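Local coordinates for glucose-6-phosphate isomerase (Thermus thermophilus, PDB 1ZZG), which probably catalyses the reversible isomerisation of glucose 6-phosphate to fructose 6-phosphate, a step shared by glycolysis and gluconeogenesis, at residues Arg7-Phe12 / Gly358-Ala363; Phe247-Glu252 / Ala309-Glu314; Glu149-His154 / Glu171-Lys176; His154-Thr159 / Lys176-Pro181. All blocks are in the same frame, centred on the assembly; numbering follows the deposited sequence.

In the fold
The four contacts fall into two pairs. Contacts 1 and 2 both reach the mixed sheet, where strands 360-366 and 306-313 are neighbours, and a probable backbone hydrogen bond joins Tyr362 to Leu310. Contact 4 is a strand pair of the parallel sheet, on the opposite side of the chain's centre, and contact 3 lies beside it. They share His154, Lys176 and one water, and Leu175 packs on Leu155. Contacts 2 and 4 are buried parallel strand pairs held by direct backbone bonds; contact 4 has its water only at the start of the pairing. Contacts 1 and 3 are only partly buried. There, water stands in for direct backbone bonds, and arginine side chains take part, in contact 3 through a salt bridge.

Contact 1 (Arg7-Phe12 / Gly358-Ala363); sequences RFLPGF and GQRVYA
Loop 7-12 runs past strand 360-363 with Phe8 CA 6.9 Å from Val361 CA, and no direct hydrogen bond joins the two backbones. The contact is at one border of the mixed sheet of this phosphoglucose isomerase. Strand 3-5 pairs antiparallel with strand 360-366, and the chain then leaves the sheet through this loop. Two waters bridge it to the strand. One accepts from Phe8 N and donates to Val361 O at 2.7 Å. The other donates to Phe8 O at 2.8 Å and accepts from Val361 N. Both backbone polar groups of Phe8 are thus tied to both of Val361. A type I turn from Leu9 to Phe12 then leads into helix 12-18.

Phe8 touches Val361 loosely, its CD2 lying 4.5 Å from Val361 CG1. Its ring carries Arg7 CG over the centre of one face and meets Tyr351 of helix 339-356 edge-to-face. Leu9 makes the main side-chain contact. Its CG is anti to the carbonyl carbon (chi1 -62°), and its two methyls divide the work. CD1 approaches Tyr362 CB at 4.0 Å. The Arg360 chain bends at chi2 (-64°), and its NH1 bonds to His239. The tightest point is aliphatic: Leu9 CD2 crosses Arg360 obliquely and lies 3.3 Å from Arg360 CD.

Contact 2 (Phe247-Glu252 / Ala309-Glu314); sequences FMVYSE and ALVIPE
Strands 244-249 and 306-313 run parallel as neighbours in the mixed sheet, and the closest side-chain packing is between Phe247 and Val311. Three nearly straight backbone bonds hold them: Met248 N to Ala309 O, Val311 N to Met248 O at 2.8 Å, and Tyr250 N to Val311 O. On one face, Val311 CG2 sits 3.8 Å from Phe247 CZ, and Val249 CG2 lies beside Val311 CB. On the other, Met248 and Leu310 lie side by side, Met248 CB 4.0 Å from Leu310 CD1. Tyr250 flanks Leu310 too, and its OH bonds to Gln292 and Thr350.

Beyond Tyr250, the centre of an inverse gamma turn, the segments separate. Ser251 OG and the backbone N of Glu252 bond to Glu102 of the second subunit, and Glu252 and Glu314 are partly exposed. Tyr250 O is 3.2 Å from Pro313 CD and has no hydrogen-bond partner. Proline lacks the N-H that would continue the pairing, so the backbone bonding stops there and leaves a buried carbonyl unsatisfied.

Contact 3 (Glu149-His154 / Glu171-Lys176); sequences EDWRRH and EREGLK
The Trp151 indole carries Arg152 CG over the centre of one face, 3.5 Å above its plane. Glu173 CD lies in plane at the ring's edge, with Glu173 OE1 3.6 Å from Trp151 CZ2. The Arg152 guanidinium has Trp151 NE1 over one face, offset toward the rim. Glu173 OE1 lies at its edge.

Arg152 is extended from CG to NE, which carries its head across to Glu173. The salt bridge is side-on, with two nitrogens on one oxygen. NE reaches Glu173 OE1 at 3.2 Å on the anti lone pair. NH2 meets the same atom at 3.1 Å, nearly along its C-O axis. Both bonds are bent, 140° and 144° at the hydrogen, as expected when two donors share one acceptor. Long ion pairs extend the network to Glu149 on Arg152 NH1 and to Arg172 on Glu173 OE2.

Leu175 packs against both Arg152 and Trp151. Its CD2 is 3.8 Å from Arg152 CB and 4.1 Å from Trp151 CZ3. A water donates to Arg152 O and accepts from Lys176 N, joining the two backbones. Trp151 also packs on Leu140 and Leu143 of helix 130-147 and makes a cation-pi contact with Lys144.

The contact joins the 3-10 segment that leads into strand 155-159 to the C-terminal end of helix 165-173, part of the beta-alpha-beta unit that runs from strand 155-159 to strand 176-179 in this SIS-clan enzyme.

Contact 4 (His154-Thr159 / Lys176-Pro181); sequences HLVVTT and KAFAIP
Thr159 O is gripped three times, by two hydrogen bonds and a CA-H contact. Ile180 N reaches it at 3.0 Å from above the carbonyl plane, Arg167 NH2 of helix 165-173 bonds to it too, and Ala179 supplies the CA-H. The setting is a beta-alpha-beta crossover. Strands 155-159 and 176-179 run parallel, joined through helix 165-173. The second is an edge strand of the chain's parallel sheet.

Three more backbone bonds pair them. Val157 N donates to Lys176 O, Phe178 N to Val157 O at 2.7 Å, and Thr159 N to Phe178 O. The water on Lys176 N also donates to Leu155 O at 2.7 Å.

Val157, Thr159, Ala177 and Ala179 share one face, which helix 165-173 meets through Leu166 on Val157 and Thr159 and through Arg167 on Ala177. Val156, Thr158, Lys176 and Phe178 line the other face, partly under helix 52-61. There Lys176, bent at chi2 and chi4, curls its NZ over one face of the Phe178 ring, 3.5 Å above the plane, in a cation-pi contact. Val156 CG2 meets the edge of that ring, 3.9 Å from Phe178 CD2. Thr158 crosses Ile180 at about a right angle, its CG2 3.7 Å from Ile180 CG1.

Contact 1 (Arg7-Phe12 / Gly358-Ala363)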
loop_
_atom_site.group_PDB
_atom_site.type_symbol
_atom_site.label_atom_id
_atom_site.label_comp_id
_atom_site.label_asym_id
_atom_site.label_seq_id
_atom_site.Cartn_x
_atom_site.Cartn_y
_atom_site.Cartn_z
ATOM N N ARG A 7 -10.601 22.519 12.380
ATOM C CA ARG A 7 -11.848 23.232 12.116
ATOM C C ARG A 7 -13.112 22.423 12.384
ATOM O O ARG A 7 -14.142 22.998 12.732
ATOM C CB ARG A 7 -11.872 23.747 10.666
ATOM C CG ARG A 7 -12.160 22.674 9.624
ATOM C CD ARG A 7 -12.071 23.209 8.197
ATOM N NE ARG A 7 -10.701 23.540 7.815
ATOM C CZ ARG A 7 -10.303 23.739 6.561
ATOM N NH1 ARG A 7 -11.174 23.642 5.567
ATOM N NH2 ARG A 7 -9.036 24.027 6.298
ATOM N N PHE A 8 -13.047 21.100 12.231
ATOM C CA PHE A 8 -14.220 20.257 12.455
ATOM C C PHE A 8 -14.231 19.575 13.813
ATOM O O PHE A 8 -14.960 18.610 14.030
ATOM C CB PHE A 8 -14.344 19.214 11.339
ATOM C CG PHE A 8 -14.480 19.817 9.972
ATOM C CD1 PHE A 8 -15.527 20.690 9.688
ATOM C CD2 PHE A 8 -13.542 19.552 8.981
ATOM C CE1 PHE A 8 -15.635 21.294 8.435
ATOM C CE2 PHE A 8 -13.641 20.151 7.725
ATOM C CZ PHE A 8 -14.691 21.025 7.454
ATOM N N LEU A 9 -13.402 20.083 14.719
ATOM C CA LEU A 9 -13.312 19.571 16.082
ATOM C C LEU A 9 -13.344 20.827 16.959
ATOM O O LEU A 9 -12.330 21.230 17.530
ATOM C CB LEU A 9 -11.998 18.806 16.289
ATOM C CG LEU A 9 -11.751 17.549 15.443
ATOM C CD1 LEU A 9 -10.330 17.047 15.678
ATOM C CD2 LEU A 9 -12.759 16.475 15.806
ATOM N N PRO A 10 -14.524 21.461 17.071
ATOM C CA PRO A 10 -14.732 22.681 17.859
ATOM C C PRO A 10 -14.339 22.632 19.334
ATOM O O PRO A 10 -13.991 23.658 19.917
ATOM C CB PRO A 10 -16.222 22.961 17.663
ATOM C CG PRO A 10 -16.800 21.588 17.537
ATOM C CD PRO A 10 -15.815 20.927 16.597
ATOM N N GLY A 11 -14.398 21.453 19.939
ATOM C CA GLY A 11 -14.048 21.350 21.346
ATOM C C GLY A 11 -12.574 21.110 21.648
ATOM O O GLY A 11 -12.210 20.909 22.807
ATOM N N PHE A 12 -11.720 21.151 20.627
ATOM C CA PHE A 12 -10.297 20.898 20.833
ATOM C C PHE A 12 -9.540 21.918 21.689
ATOM O O PHE A 12 -8.731 21.539 22.531
ATOM C CB PHE A 12 -9.573 20.739 19.493
ATOM C CG PHE A 12 -8.136 20.323 19.640
ATOM C CD1 PHE A 12 -7.810 19.088 20.200
ATOM C CD2 PHE A 12 -7.112 21.180 19.271
ATOM C CE1 PHE A 12 -6.474 18.714 20.393
ATOM C CE2 PHE A 12 -5.773 20.820 19.458
ATOM C CZ PHE A 12 -5.454 19.583 20.021
ATOM N N GLY A 358 -19.896 12.960 9.961
ATOM C CA GLY A 358 -19.800 12.763 11.402
ATOM C C GLY A 358 -18.523 12.126 11.936
ATOM O O GLY A 358 -18.429 11.833 13.133
ATOM N N GLN A 359 -17.539 11.909 11.067
ATOM C CA GLN A 359 -16.282 11.297 11.487
ATOM C C GLN A 359 -15.357 12.310 12.156
ATOM O O GLN A 359 -15.335 13.486 11.794
ATOM C CB GLN A 359 -15.546 10.679 10.283
ATOM C CG GLN A 359 -16.230 9.467 9.664
ATOM C CD GLN A 359 -16.085 8.207 10.495
ATOM O OE1 GLN A 359 -15.733 8.261 11.668
ATOM N NE2 GLN A 359 -16.370 7.065 9.887
ATOM N N ARG A 360 -14.599 11.847 13.144
ATOM C CA ARG A 360 -13.646 12.709 13.822
ATOM C C ARG A 360 -12.451 12.810 12.875
ATOM O O ARG A 360 -11.734 11.830 12.657
ATOM C CB ARG A 360 -13.234 12.100 15.168
ATOM C CG ARG A 360 -14.283 12.274 16.274
ATOM C CD ARG A 360 -14.472 13.758 16.580
ATOM N NE ARG A 360 -15.459 14.037 17.622
ATOM C CZ ARG A 360 -15.258 13.870 18.924
ATOM N NH1 ARG A 360 -14.097 13.417 19.375
ATOM N NH2 ARG A 360 -16.228 14.164 19.780
ATOM N N VAL A 361 -12.251 13.996 12.307
ATOM C CA VAL A 361 -11.169 14.212 11.361
ATOM C C VAL A 361 -10.460 15.549 11.550
ATOM O O VAL A 361 -11.061 16.529 11.988
ATOM C CB VAL A 361 -11.703 14.139 9.907
ATOM C CG1 VAL A 361 -12.756 15.224 9.683
ATOM C CG2 VAL A 361 -10.555 14.289 8.916
ATOM N N TYR A 362 -9.174 15.570 11.218
ATOM C CA TYR A 362 -8.356 16.769 11.310
ATOM C C TYR A 362 -7.357 16.709 10.170
ATOM O O TYR A 362 -7.208 15.670 9.523
ATOM C CB TYR A 362 -7.632 16.839 12.665
ATOM C CG TYR A 362 -6.596 15.760 12.912
ATOM C CD1 TYR A 362 -5.261 15.949 12.552
ATOM C CD2 TYR A 362 -6.948 14.558 13.529
ATOM C CE1 TYR A 362 -4.301 14.970 12.807
ATOM C CE2 TYR A 362 -5.996 13.571 13.789
ATOM C CZ TYR A 362 -4.679 13.787 13.427
ATOM O OH TYR A 362 -3.739 12.835 13.707
ATOM N N ALA A 363 -6.673 17.815 9.915
ATOM C CA ALA A 363 -5.719 17.843 8.822
ATOM C C ALA A 363 -4.388 18.452 9.196
ATOM O O ALA A 363 -4.307 19.332 10.051
ATOM C CB ALA A 363 -6.313 18.606 7.634
HETATM O O HOH W 1 -10.828 19.262 12.017
HETATM O O HOH W 2 -14.411 16.054 13.053
#

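Contact 2 (Phe247-Glu252 / Ala309-Glu314)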
loop_
_atom_site.group_PDB
_atom_site.type_symbol
_atom_site.label_atom_id
_atom_site.label_comp_id
_atom_site.label_asym_id
_atom_site.label_seq_id
_atom_site.Cartn_x
_atom_site.Cartn_y
_atom_site.Cartn_z
ATOM N N PHE A 247 -4.637 7.281 8.250
ATOM C CA PHE A 247 -3.588 8.236 7.900
ATOM C C PHE A 247 -3.671 8.338 6.375
ATOM O O PHE A 247 -3.212 7.446 5.658
ATOM C CB PHE A 247 -2.214 7.703 8.345
ATOM C CG PHE A 247 -1.079 8.669 8.119
ATOM C CD1 PHE A 247 -0.911 9.779 8.942
ATOM C CD2 PHE A 247 -0.182 8.472 7.070
ATOM C CE1 PHE A 247 0.131 10.678 8.724
ATOM C CE2 PHE A 247 0.857 9.360 6.845
ATOM C CZ PHE A 247 1.017 10.468 7.673
ATOM N N MET A 248 -4.264 9.427 5.893
ATOM C CA MET A 248 -4.472 9.643 4.464
ATOM C C MET A 248 -3.658 10.797 3.883
ATOM O O MET A 248 -3.809 11.946 4.294
ATOM C CB MET A 248 -5.966 9.877 4.227
ATOM C CG MET A 248 -6.405 9.975 2.780
ATOM S SD MET A 248 -8.225 10.054 2.721
ATOM C CE MET A 248 -8.514 10.124 0.963
ATOM N N VAL A 249 -2.813 10.488 2.902
ATOM C CA VAL A 249 -1.960 11.500 2.287
ATOM C C VAL A 249 -2.373 11.863 0.863
ATOM O O VAL A 249 -2.471 10.994 -0.002
ATOM C CB VAL A 249 -0.490 11.026 2.259
ATOM C CG1 VAL A 249 0.401 12.116 1.683
ATOM C CG2 VAL A 249 -0.043 10.658 3.660
ATOM N N TYR A 250 -2.609 13.152 0.629
ATOM C CA TYR A 250 -2.994 13.635 -0.690
ATOM C C TYR A 250 -1.791 13.985 -1.546
ATOM O O TYR A 250 -1.512 15.156 -1.801
ATOM C CB TYR A 250 -3.913 14.855 -0.575
ATOM C CG TYR A 250 -5.362 14.458 -0.525
ATOM C CD1 TYR A 250 -5.918 13.917 0.632
ATOM C CD2 TYR A 250 -6.159 14.536 -1.669
ATOM C CE1 TYR A 250 -7.230 13.454 0.649
ATOM C CE2 TYR A 250 -7.474 14.074 -1.664
ATOM C CZ TYR A 250 -8.000 13.533 -0.506
ATOM O OH TYR A 250 -9.288 13.050 -0.511
ATOM N N SER A 251 -1.091 12.947 -1.987
ATOM C CA SER A 251 0.094 13.089 -2.820
ATOM C C SER A 251 0.477 11.720 -3.355
ATOM O O SER A 251 0.280 10.709 -2.682
ATOM C CB SER A 251 1.258 13.655 -2.001
ATOM O OG SER A 251 2.458 13.673 -2.760
ATOM N N GLU A 252 1.002 11.683 -4.575
ATOM C CA GLU A 252 1.439 10.421 -5.156
ATOM C C GLU A 252 2.937 10.279 -4.864
ATOM O O GLU A 252 3.439 9.173 -4.654
ATOM C CB GLU A 252 1.172 10.398 -6.666
ATOM C CG GLU A 252 1.640 9.130 -7.384
ATOM C CD GLU A 252 0.901 7.858 -6.957
ATOM O OE1 GLU A 252 -0.143 7.940 -6.269
ATOM O OE2 GLU A 252 1.371 6.759 -7.328
ATOM N N ALA A 309 -6.737 11.389 9.932
ATOM C CA ALA A 309 -5.797 12.473 9.753
ATOM C C ALA A 309 -5.506 12.569 8.261
ATOM O O ALA A 309 -5.147 11.577 7.621
ATOM C CB ALA A 309 -4.514 12.191 10.522
ATOM N N LEU A 310 -5.686 13.764 7.711
ATOM C CA LEU A 310 -5.430 14.006 6.300
ATOM C C LEU A 310 -4.231 14.930 6.133
ATOM O O LEU A 310 -4.205 16.041 6.661
ATOM C CB LEU A 310 -6.658 14.632 5.619
ATOM C CG LEU A 310 -7.655 13.710 4.907
ATOM C CD1 LEU A 310 -8.272 12.732 5.889
ATOM C CD2 LEU A 310 -8.734 14.554 4.248
ATOM N N VAL A 311 -3.232 14.456 5.400
ATOM C CA VAL A 311 -2.028 15.230 5.139
ATOM C C VAL A 311 -2.225 15.872 3.777
ATOM O O VAL A 311 -2.337 15.171 2.767
ATOM C CB VAL A 311 -0.796 14.312 5.116
ATOM C CG1 VAL A 311 0.463 15.120 4.806
ATOM C CG2 VAL A 311 -0.675 13.606 6.452
ATOM N N ILE A 312 -2.263 17.202 3.749
ATOM C CA ILE A 312 -2.507 17.935 2.509
ATOM C C ILE A 312 -1.464 18.993 2.155
ATOM O O ILE A 312 -1.172 19.881 2.957
ATOM C CB ILE A 312 -3.871 18.656 2.583
ATOM C CG1 ILE A 312 -4.965 17.659 2.965
ATOM C CG2 ILE A 312 -4.157 19.364 1.267
ATOM C CD1 ILE A 312 -6.282 18.311 3.330
ATOM N N PRO A 313 -0.894 18.916 0.940
ATOM C CA PRO A 313 0.105 19.898 0.515
ATOM C C PRO A 313 -0.629 21.184 0.126
ATOM O O PRO A 313 -1.789 21.136 -0.279
ATOM C CB PRO A 313 0.759 19.216 -0.681
ATOM C CG PRO A 313 -0.392 18.476 -1.287
ATOM C CD PRO A 313 -1.050 17.857 -0.073
ATOM N N GLU A 314 0.028 22.330 0.251
ATOM C CA GLU A 314 -0.632 23.585 -0.099
ATOM C C GLU A 314 -0.129 24.209 -1.391
ATOM O O GLU A 314 -0.711 25.175 -1.883
ATOM C CB GLU A 314 -0.496 24.587 1.045
ATOM C CG GLU A 314 -1.202 24.139 2.305
ATOM C CD GLU A 314 -1.280 25.229 3.349
ATOM O OE1 GLU A 314 -0.218 25.695 3.811
ATOM O OE2 GLU A 314 -2.410 25.619 3.708
#

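Contact 3 (Glu149-His154 / Glu171-Lys176)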
loop_
_atom_site.group_PDB
_atom_site.type_symbol
_atom_site.label_atom_id
_atom_site.label_comp_id
_atom_site.label_asym_id
_atom_site.label_seq_id
_atom_site.Cartn_x
_atom_site.Cartn_y
_atom_site.Cartn_z
ATOM N N GLU A 149 36.941 -9.727 -8.738
ATOM C CA GLU A 149 37.562 -9.007 -7.630
ATOM C C GLU A 149 36.942 -7.652 -7.334
ATOM O O GLU A 149 37.186 -7.069 -6.279
ATOM C CB GLU A 149 39.058 -8.813 -7.902
ATOM C CG GLU A 149 39.881 -10.030 -7.591
ATOM C CD GLU A 149 39.674 -10.487 -6.166
ATOM O OE1 GLU A 149 40.028 -9.732 -5.235
ATOM O OE2 GLU A 149 39.148 -11.601 -5.976
ATOM N N ASP A 150 36.145 -7.146 -8.262
ATOM C CA ASP A 150 35.534 -5.845 -8.072
ATOM C C ASP A 150 34.167 -5.915 -7.393
ATOM O O ASP A 150 33.468 -4.909 -7.310
ATOM C CB ASP A 150 35.413 -5.137 -9.421
ATOM C CG ASP A 150 35.190 -3.649 -9.275
ATOM O OD1 ASP A 150 36.009 -2.994 -8.592
ATOM O OD2 ASP A 150 34.201 -3.136 -9.841
ATOM N N TRP A 151 33.787 -7.087 -6.895
ATOM C CA TRP A 151 32.486 -7.220 -6.247
ATOM C C TRP A 151 32.350 -6.375 -4.982
ATOM O O TRP A 151 31.307 -5.766 -4.747
ATOM C CB TRP A 151 32.174 -8.689 -5.914
ATOM C CG TRP A 151 32.982 -9.297 -4.793
ATOM C CD1 TRP A 151 34.171 -9.964 -4.906
ATOM C CD2 TRP A 151 32.639 -9.323 -3.398
ATOM N NE1 TRP A 151 34.585 -10.407 -3.673
ATOM C CE2 TRP A 151 33.666 -10.030 -2.728
ATOM C CE3 TRP A 151 31.562 -8.820 -2.648
ATOM C CZ2 TRP A 151 33.652 -10.247 -1.337
ATOM C CZ3 TRP A 151 31.547 -9.035 -1.265
ATOM C CH2 TRP A 151 32.588 -9.744 -0.626
ATOM N N ARG A 152 33.403 -6.330 -4.173
ATOM C CA ARG A 152 33.363 -5.568 -2.928
ATOM C C ARG A 152 32.910 -4.123 -3.077
ATOM O O ARG A 152 32.258 -3.586 -2.182
ATOM C CB ARG A 152 34.728 -5.602 -2.242
ATOM C CG ARG A 152 35.143 -7.000 -1.832
ATOM C CD ARG A 152 36.393 -7.015 -0.967
ATOM N NE ARG A 152 36.708 -8.383 -0.569
ATOM C CZ ARG A 152 37.250 -9.287 -1.379
ATOM N NH1 ARG A 152 37.552 -8.966 -2.632
ATOM N NH2 ARG A 152 37.457 -10.523 -0.946
ATOM N N ARG A 153 33.245 -3.492 -4.199
ATOM C CA ARG A 153 32.859 -2.105 -4.405
ATOM C C ARG A 153 31.359 -1.971 -4.643
ATOM O O ARG A 153 30.798 -0.889 -4.473
ATOM C CB ARG A 153 33.612 -1.502 -5.595
ATOM C CG ARG A 153 33.486 0.016 -5.687
ATOM C CD ARG A 153 34.129 0.593 -6.947
ATOM N NE ARG A 153 33.997 2.050 -6.991
ATOM C CZ ARG A 153 34.293 2.806 -8.047
ATOM N NH1 ARG A 153 34.741 2.253 -9.166
ATOM N NH2 ARG A 153 34.133 4.120 -7.986
ATOM N N HIS A 154 30.717 -3.071 -5.034
ATOM C CA HIS A 154 29.286 -3.057 -5.324
ATOM C C HIS A 154 28.390 -3.440 -4.141
ATOM O O HIS A 154 27.173 -3.553 -4.292
ATOM C CB HIS A 154 28.997 -3.973 -6.520
ATOM C CG HIS A 154 29.586 -3.486 -7.808
ATOM N ND1 HIS A 154 28.817 -2.990 -8.839
ATOM C CD2 HIS A 154 30.874 -3.386 -8.219
ATOM C CE1 HIS A 154 29.605 -2.606 -9.829
ATOM N NE2 HIS A 154 30.857 -2.834 -9.477
ATOM N N GLU A 171 33.567 -5.831 8.040
ATOM C CA GLU A 171 34.946 -5.633 8.477
ATOM C C GLU A 171 35.869 -6.722 7.929
ATOM O O GLU A 171 37.014 -6.449 7.569
ATOM C CB GLU A 171 35.013 -5.590 10.009
ATOM C CG GLU A 171 34.174 -4.471 10.604
ATOM C CD GLU A 171 34.298 -4.359 12.114
ATOM O OE1 GLU A 171 34.204 -5.393 12.808
ATOM O OE2 GLU A 171 34.476 -3.224 12.608
ATOM N N ARG A 172 35.362 -7.949 7.863
ATOM C CA ARG A 172 36.130 -9.075 7.338
ATOM C C ARG A 172 36.448 -8.886 5.855
ATOM O O ARG A 172 37.567 -9.132 5.413
ATOM C CB ARG A 172 35.341 -10.375 7.515
ATOM C CG ARG A 172 35.917 -11.563 6.757
ATOM C CD ARG A 172 34.883 -12.671 6.595
ATOM N NE ARG A 172 35.386 -13.812 5.831
ATOM C CZ ARG A 172 36.364 -14.619 6.236
ATOM N NH1 ARG A 172 36.959 -14.415 7.403
ATOM N NH2 ARG A 172 36.738 -15.643 5.478
ATOM N N GLU A 173 35.453 -8.444 5.093
ATOM C CA GLU A 173 35.603 -8.250 3.656
ATOM C C GLU A 173 36.084 -6.870 3.216
ATOM O O GLU A 173 36.336 -6.651 2.029
ATOM C CB GLU A 173 34.280 -8.560 2.958
ATOM C CG GLU A 173 33.836 -10.010 3.069
ATOM C CD GLU A 173 34.797 -10.974 2.386
ATOM O OE1 GLU A 173 35.658 -10.519 1.603
ATOM O OE2 GLU A 173 34.683 -12.195 2.631
ATOM N N GLY A 174 36.210 -5.940 4.157
ATOM C CA GLY A 174 36.661 -4.607 3.798
ATOM C C GLY A 174 35.624 -3.866 2.975
ATOM O O GLY A 174 35.947 -3.208 1.977
ATOM N N LEU A 175 34.369 -3.975 3.398
ATOM C CA LEU A 175 33.266 -3.324 2.705
ATOM C C LEU A 175 32.965 -1.968 3.316
ATOM O O LEU A 175 33.177 -1.755 4.512
ATOM C CB LEU A 175 32.007 -4.189 2.794
ATOM C CG LEU A 175 32.161 -5.648 2.365
ATOM C CD1 LEU A 175 30.848 -6.379 2.578
ATOM C CD2 LEU A 175 32.595 -5.712 0.906
ATOM N N LYS A 176 32.473 -1.045 2.498
ATOM C CA LYS A 176 32.109 0.265 3.014
ATOM C C LYS A 176 30.928 -0.012 3.931
ATOM O O LYS A 176 30.074 -0.849 3.625
ATOM C CB LYS A 176 31.662 1.199 1.894
ATOM C CG LYS A 176 31.349 2.611 2.368
ATOM C CD LYS A 176 32.612 3.314 2.855
ATOM C CE LYS A 176 32.339 4.757 3.253
ATOM N NZ LYS A 176 31.424 4.827 4.420
HETATM O O HOH W 3 32.045 -1.513 -0.209
#

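Contact 4 (His154-Thr159 / Lys176-Pro181)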
loop_
_atom_site.group_PDB
_atom_site.type_symbol
_atom_site.label_atom_id
_atom_site.label_comp_id
_atom_site.label_asym_id
_atom_site.label_seq_id
_atom_site.Cartn_x
_atom_site.Cartn_y
_atom_site.Cartn_z
ATOM N N HIS A 154 30.717 -3.071 -5.034
ATOM C CA HIS A 154 29.286 -3.057 -5.324
ATOM C C HIS A 154 28.390 -3.440 -4.141
ATOM O O HIS A 154 27.173 -3.553 -4.292
ATOM C CB HIS A 154 28.997 -3.973 -6.520
ATOM C CG HIS A 154 29.586 -3.486 -7.808
ATOM N ND1 HIS A 154 28.817 -2.990 -8.839
ATOM C CD2 HIS A 154 30.874 -3.386 -8.219
ATOM C CE1 HIS A 154 29.605 -2.606 -9.829
ATOM N NE2 HIS A 154 30.857 -2.834 -9.477
ATOM N N LEU A 155 28.991 -3.646 -2.973
ATOM C CA LEU A 155 28.234 -3.999 -1.775
ATOM C C LEU A 155 28.581 -3.062 -0.623
ATOM O O LEU A 155 29.736 -2.971 -0.202
ATOM C CB LEU A 155 28.518 -5.446 -1.355
ATOM C CG LEU A 155 27.832 -5.898 -0.059
ATOM C CD1 LEU A 155 26.321 -5.829 -0.223
ATOM C CD2 LEU A 155 28.262 -7.318 0.287
ATOM N N VAL A 156 27.572 -2.353 -0.128
ATOM C CA VAL A 156 27.744 -1.429 0.981
ATOM C C VAL A 156 26.788 -1.860 2.092
ATOM O O VAL A 156 25.642 -2.229 1.828
ATOM C CB VAL A 156 27.458 0.029 0.538
ATOM C CG1 VAL A 156 26.078 0.130 -0.086
ATOM C CG2 VAL A 156 27.594 0.972 1.724
ATOM N N VAL A 157 27.260 -1.815 3.333
ATOM C CA VAL A 157 26.450 -2.245 4.470
ATOM C C VAL A 157 26.050 -1.119 5.425
ATOM O O VAL A 157 26.830 -0.209 5.694
ATOM C CB VAL A 157 27.206 -3.336 5.274
ATOM C CG1 VAL A 157 26.382 -3.801 6.458
ATOM C CG2 VAL A 157 27.524 -4.509 4.368
ATOM N N THR A 158 24.820 -1.194 5.928
ATOM C CA THR A 158 24.301 -0.218 6.884
ATOM C C THR A 158 23.798 -1.051 8.057
ATOM O O THR A 158 22.798 -1.761 7.936
ATOM C CB THR A 158 23.136 0.593 6.277
ATOM O OG1 THR A 158 23.612 1.336 5.146
ATOM C CG2 THR A 158 22.553 1.546 7.309
ATOM N N THR A 159 24.492 -0.971 9.191
ATOM C CA THR A 159 24.132 -1.772 10.359
ATOM C C THR A 159 24.710 -1.176 11.650
ATOM O O THR A 159 25.397 -0.154 11.615
ATOM C CB THR A 159 24.665 -3.220 10.175
ATOM O OG1 THR A 159 24.113 -4.084 11.174
ATOM C CG2 THR A 159 26.185 -3.244 10.276
ATOM N N LYS A 176 32.473 -1.045 2.498
ATOM C CA LYS A 176 32.109 0.265 3.014
ATOM C C LYS A 176 30.928 -0.012 3.931
ATOM O O LYS A 176 30.074 -0.849 3.625
ATOM C CB LYS A 176 31.662 1.199 1.894
ATOM C CG LYS A 176 31.349 2.611 2.368
ATOM C CD LYS A 176 32.612 3.314 2.855
ATOM C CE LYS A 176 32.339 4.757 3.253
ATOM N NZ LYS A 176 31.424 4.827 4.420
ATOM N N ALA A 177 30.876 0.673 5.062
ATOM C CA ALA A 177 29.778 0.452 5.987
ATOM C C ALA A 177 29.358 1.738 6.672
ATOM O O ALA A 177 30.186 2.587 7.010
ATOM C CB ALA A 177 30.173 -0.596 7.022
ATOM N N PHE A 178 28.054 1.877 6.850
ATOM C CA PHE A 178 27.486 3.035 7.507
ATOM C C PHE A 178 26.837 2.517 8.774
ATOM O O PHE A 178 26.455 1.351 8.850
ATOM C CB PHE A 178 26.469 3.710 6.589
ATOM C CG PHE A 178 27.098 4.509 5.484
ATOM C CD1 PHE A 178 27.612 5.777 5.733
ATOM C CD2 PHE A 178 27.177 3.993 4.195
ATOM C CE1 PHE A 178 28.193 6.524 4.715
ATOM C CE2 PHE A 178 27.755 4.728 3.166
ATOM C CZ PHE A 178 28.263 5.998 3.426
ATOM N N ALA A 179 26.703 3.391 9.764
ATOM C CA ALA A 179 26.157 2.985 11.042
ATOM C C ALA A 179 24.753 3.440 11.402
ATOM O O ALA A 179 24.355 4.572 11.138
ATOM C CB ALA A 179 27.114 3.417 12.153
ATOM N N ILE A 180 24.006 2.522 12.001
ATOM C CA ILE A 180 22.688 2.833 12.516
ATOM C C ILE A 180 23.050 2.974 13.995
ATOM O O ILE A 180 23.509 2.012 14.623
ATOM C CB ILE A 180 21.693 1.672 12.353
ATOM C CG1 ILE A 180 21.386 1.454 10.871
ATOM C CG2 ILE A 180 20.405 1.982 13.124
ATOM C CD1 ILE A 180 20.477 0.253 10.607
ATOM N N PRO A 181 22.892 4.181 14.559
ATOM C CA PRO A 181 23.220 4.405 15.969
ATOM C C PRO A 181 22.569 3.394 16.908
ATOM O O PRO A 181 21.415 3.006 16.730
ATOM C CB PRO A 181 22.721 5.826 16.222
ATOM C CG PRO A 181 22.853 6.474 14.884
ATOM C CD PRO A 181 22.355 5.406 13.943
HETATM O O HOH W 3 32.045 -1.513 -0.209
#